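Local coordinates for glycosyl hydrolase, family 38 (Enterococcus faecalis, PDB 5KBP), which belongs to glycoside hydrolase family 38 and probably acts as an alpha-mannosidase, removing mannose residues from carbohydrates, at residues 213-218 / 256-261. Residues are numbered along the deposited sequence; the frame is centred on the assembly and turned at random.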
ATOM      1  N   GLN A 213      27.117  -9.664  37.408  1.00 60.98           N
ATOM      2  CA  GLN A 213      26.629  -8.321  37.124  1.00 59.94           C
ATOM      3  C   GLN A 213      25.108  -8.287  37.048  1.00 54.17           C
ATOM      4  O   GLN A 213      24.470  -7.406  37.636  1.00 54.61           O
ATOM      5  CB  GLN A 213      27.238  -7.808  35.820  1.00 65.92           C
ATOM      6  CG  GLN A 213      26.775  -6.412  35.433  1.00 71.44           C
ATOM      7  CD  GLN A 213      27.305  -5.343  36.370  1.00 81.27           C
ATOM      8  OE1 GLN A 213      28.469  -5.373  36.769  1.00 86.52           O
ATOM      9  NE2 GLN A 213      26.450  -4.390  36.723  1.00 83.11           N
ATOM     10  N   LYS A 214      24.509  -9.249  36.340  1.00 52.15           N
ATOM     11  CA  LYS A 214      23.068  -9.218  36.111  1.00 61.57           C
ATOM     12  C   LYS A 214      22.287  -9.452  37.399  1.00 62.51           C
ATOM     13  O   LYS A 214      21.234  -8.839  37.610  1.00 65.07           O
ATOM     14  CB  LYS A 214      22.681 -10.255  35.055  1.00 53.37           C
ATOM     15  CG  LYS A 214      23.310 -10.021  33.690  1.00 51.88           C
ATOM     16  CD  LYS A 214      22.984  -8.638  33.150  1.00 62.24           C
ATOM     17  CE  LYS A 214      23.604  -8.433  31.778  1.00 62.77           C
ATOM     18  NZ  LYS A 214      23.341  -7.073  31.232  1.00 70.43           N
ATOM     19  N   LEU A 215      22.778 -10.335  38.273  1.00 54.52           N
ATOM     20  CA  LEU A 215      22.079 -10.583  39.531  1.00 59.44           C
ATOM     21  C   LEU A 215      22.130  -9.360  40.439  1.00 60.93           C
ATOM     22  O   LEU A 215      21.159  -9.060  41.143  1.00 63.29           O
ATOM     23  CB  LEU A 215      22.668 -11.804  40.236  1.00 49.21           C
ATOM     24  CG  LEU A 215      22.505 -13.145  39.514  1.00 51.03           C
ATOM     25  CD1 LEU A 215      23.181 -14.263  40.294  1.00 57.37           C
ATOM     26  CD2 LEU A 215      21.037 -13.463  39.277  1.00 45.46           C
ATOM     27  N   ALA A 216      23.255  -8.640  40.435  1.00 56.66           N
ATOM     28  CA  ALA A 216      23.361  -7.427  41.238  1.00 60.01           C
ATOM     29  C   ALA A 216      22.451  -6.326  40.712  1.00 66.73           C
ATOM     30  O   ALA A 216      21.916  -5.537  41.499  1.00 73.32           O
ATOM     31  CB  ALA A 216      24.811  -6.945  41.276  1.00 55.81           C
ATOM     32  N   ASP A 217      22.259  -6.259  39.393  1.00 68.41           N
ATOM     33  CA  ASP A 217      21.387  -5.240  38.819  1.00 69.40           C
ATOM     34  C   ASP A 217      19.932  -5.482  39.200  1.00 61.87           C
ATOM     35  O   ASP A 217      19.219  -4.552  39.593  1.00 65.33           O
ATOM     36  CB  ASP A 217      21.543  -5.211  37.298  1.00 77.11           C
ATOM     37  CG  ASP A 217      22.922  -4.753  36.861  1.00 92.35           C
ATOM     38  OD1 ASP A 217      23.582  -4.027  37.635  1.00 99.60           O
ATOM     39  OD2 ASP A 217      23.345  -5.113  35.741  1.00 94.89           O
ATOM     40  N   VAL A 218      19.475  -6.732  39.096  1.00 58.90           N
ATOM     41  CA  VAL A 218      18.082  -7.042  39.397  1.00 55.47           C
ATOM     42  C   VAL A 218      17.812  -6.942  40.893  1.00 60.05           C
ATOM     43  O   VAL A 218      16.731  -6.506  41.309  1.00 63.87           O
ATOM     44  CB  VAL A 218      17.724  -8.433  38.843  1.00 56.24           C
ATOM     45  CG1 VAL A 218      16.294  -8.799  39.189  1.00 65.22           C
ATOM     46  CG2 VAL A 218      17.919  -8.455  37.343  1.00 65.79           C
ATOM     47  N   TYR A 256      21.348 -19.436  44.033  1.00 63.81           N
ATOM     48  CA  TYR A 256      20.255 -19.036  43.161  1.00 56.67           C
ATOM     49  C   TYR A 256      19.684 -20.255  42.456  1.00 56.28           C
ATOM     50  O   TYR A 256      20.390 -21.235  42.201  1.00 58.08           O
ATOM     51  CB  TYR A 256      20.716 -18.003  42.123  1.00 56.70           C
ATOM     52  CG  TYR A 256      21.218 -16.708  42.725  1.00 66.46           C
ATOM     53  CD1 TYR A 256      22.536 -16.579  43.146  1.00 75.89           C
ATOM     54  CD2 TYR A 256      20.375 -15.615  42.869  1.00 63.39           C
ATOM     55  CE1 TYR A 256      22.997 -15.397  43.696  1.00 75.89           C
ATOM     56  CE2 TYR A 256      20.827 -14.431  43.416  1.00 66.66           C
ATOM     57  CZ  TYR A 256      22.138 -14.327  43.828  1.00 73.33           C
ATOM     58  OH  TYR A 256      22.593 -13.148  44.374  1.00 74.65           O
ATOM     59  N   GLU A 257      18.391 -20.186  42.144  1.00 55.20           N
ATOM     60  CA  GLU A 257      17.697 -21.222  41.386  1.00 57.06           C
ATOM     61  C   GLU A 257      17.201 -20.603  40.087  1.00 46.69           C
ATOM     62  O   GLU A 257      16.286 -19.772  40.099  1.00 51.58           O
ATOM     63  CB  GLU A 257      16.541 -21.819  42.188  1.00 61.58           C
ATOM     64  CG  GLU A 257      15.745 -22.864  41.425  1.00 66.07           C
ATOM     65  CD  GLU A 257      14.598 -23.434  42.235  1.00 78.15           C
ATOM     66  OE1 GLU A 257      14.671 -23.394  43.481  1.00 83.53           O
ATOM     67  OE2 GLU A 257      13.622 -23.920  41.625  1.00 80.69           O
ATOM     68  N   PHE A 258      17.804 -21.004  38.971  1.00 47.09           N
ATOM     69  CA  PHE A 258      17.466 -20.457  37.666  1.00 44.23           C
ATOM     70  C   PHE A 258      16.397 -21.319  37.007  1.00 50.15           C
ATOM     71  O   PHE A 258      16.575 -22.533  36.854  1.00 45.80           O
ATOM     72  CB  PHE A 258      18.709 -20.373  36.780  1.00 46.66           C
ATOM     73  CG  PHE A 258      19.760 -19.442  37.308  1.00 54.63           C
ATOM     74  CD1 PHE A 258      20.665 -19.867  38.268  1.00 51.31           C
ATOM     75  CD2 PHE A 258      19.841 -18.136  36.850  1.00 56.44           C
ATOM     76  CE1 PHE A 258      21.629 -19.009  38.760  1.00 58.27           C
ATOM     77  CE2 PHE A 258      20.803 -17.273  37.339  1.00 55.60           C
ATOM     78  CZ  PHE A 258      21.698 -17.710  38.294  1.00 59.44           C
ATOM     79  N   ILE A 259      15.292 -20.688  36.617  1.00 54.20           N
ATOM     80  CA  ILE A 259      14.130 -21.382  36.076  1.00 52.93           C
ATOM     81  C   ILE A 259      13.750 -20.729  34.756  1.00 51.35           C
ATOM     82  O   ILE A 259      13.491 -19.519  34.711  1.00 50.21           O
ATOM     83  CB  ILE A 259      12.936 -21.346  37.045  1.00 57.16           C
ATOM     84  CG1 ILE A 259      13.353 -21.817  38.440  1.00 69.17           C
ATOM     85  CG2 ILE A 259      11.793 -22.196  36.512  1.00 63.30           C
ATOM     86  CD1 ILE A 259      12.263 -21.680  39.479  1.00 73.56           C
ATOM     87  N   HIS A 260      13.716 -21.519  33.686  1.00 50.41           N
ATOM     88  CA  HIS A 260      13.082 -21.064  32.456  1.00 47.59           C
ATOM     89  C   HIS A 260      11.581 -20.981  32.699  1.00 44.21           C
ATOM     90  O   HIS A 260      10.932 -22.000  32.961  1.00 52.82           O
ATOM     91  CB  HIS A 260      13.397 -22.011  31.300  1.00 39.11           C
ATOM     92  CG  HIS A 260      13.311 -21.364  29.951  1.00 66.00           C
ATOM     93  ND1 HIS A 260      12.849 -22.024  28.834  1.00 68.98           N
ATOM     94  CD2 HIS A 260      13.635 -20.113  29.543  1.00 61.88           C
ATOM     95  CE1 HIS A 260      12.886 -21.208  27.796  1.00 65.06           C
ATOM     96  NE2 HIS A 260      13.360 -20.043  28.199  1.00 60.57           N
ATOM     97  N   SER A 261      11.031 -19.769  32.644  1.00 39.87           N
ATOM     98  CA  SER A 261       9.657 -19.569  33.088  1.00 46.78           C
ATOM     99  C   SER A 261       8.855 -18.705  32.123  1.00 46.33           C
ATOM    100  O   SER A 261       9.140 -18.662  30.922  1.00 47.09           O
ATOM    101  CB  SER A 261       9.649 -18.944  34.486  1.00 45.95           C
ATOM    102  OG  SER A 261       8.363 -19.019  35.078  1.00 50.06           O
TER
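Leu215, on helix 204-219, lays its CD1 methyl over the phenol ring of Tyr256 on strand 256-260, an example of how a leucine methyl on a helix can pack on an aromatic ring of an edge strand. CD1 of Leu215 is 3.6 Å from the centroid of the Tyr256 ring and 10° off its normal, a CH-pi contact, and all six ring carbons are nearly equidistant from it. The two side chains approach from opposite directions; on Leu215, CG lies anti to the carbonyl carbon (chi1 -65°) and CD1 is extended anti to CA (chi2 178°), which brings this branch to the ring. The same methyl also reaches Phe258, more loosely and obliquely, with Leu215 CD1 4.3 Å from Phe258 CZ. Phe258 packs in turn on Trp211 and on Ile246 and Ala249 of helix 242-252, flanking the parallel sheet of the family 38 N-terminal domain. Tyr256 and Phe253, which Phe258 touches, are calcium-binding residues, although no calcium is bound to this chain here. OH of Tyr256 is hydrogen-bonded to OE1 of Glu219, at the end of the same helix. Tyr256 thus meets one helix by two different chemistries, dispersion over its face and a polar bond at its hydroxyl, which together would limit how far the ring could tilt or shift.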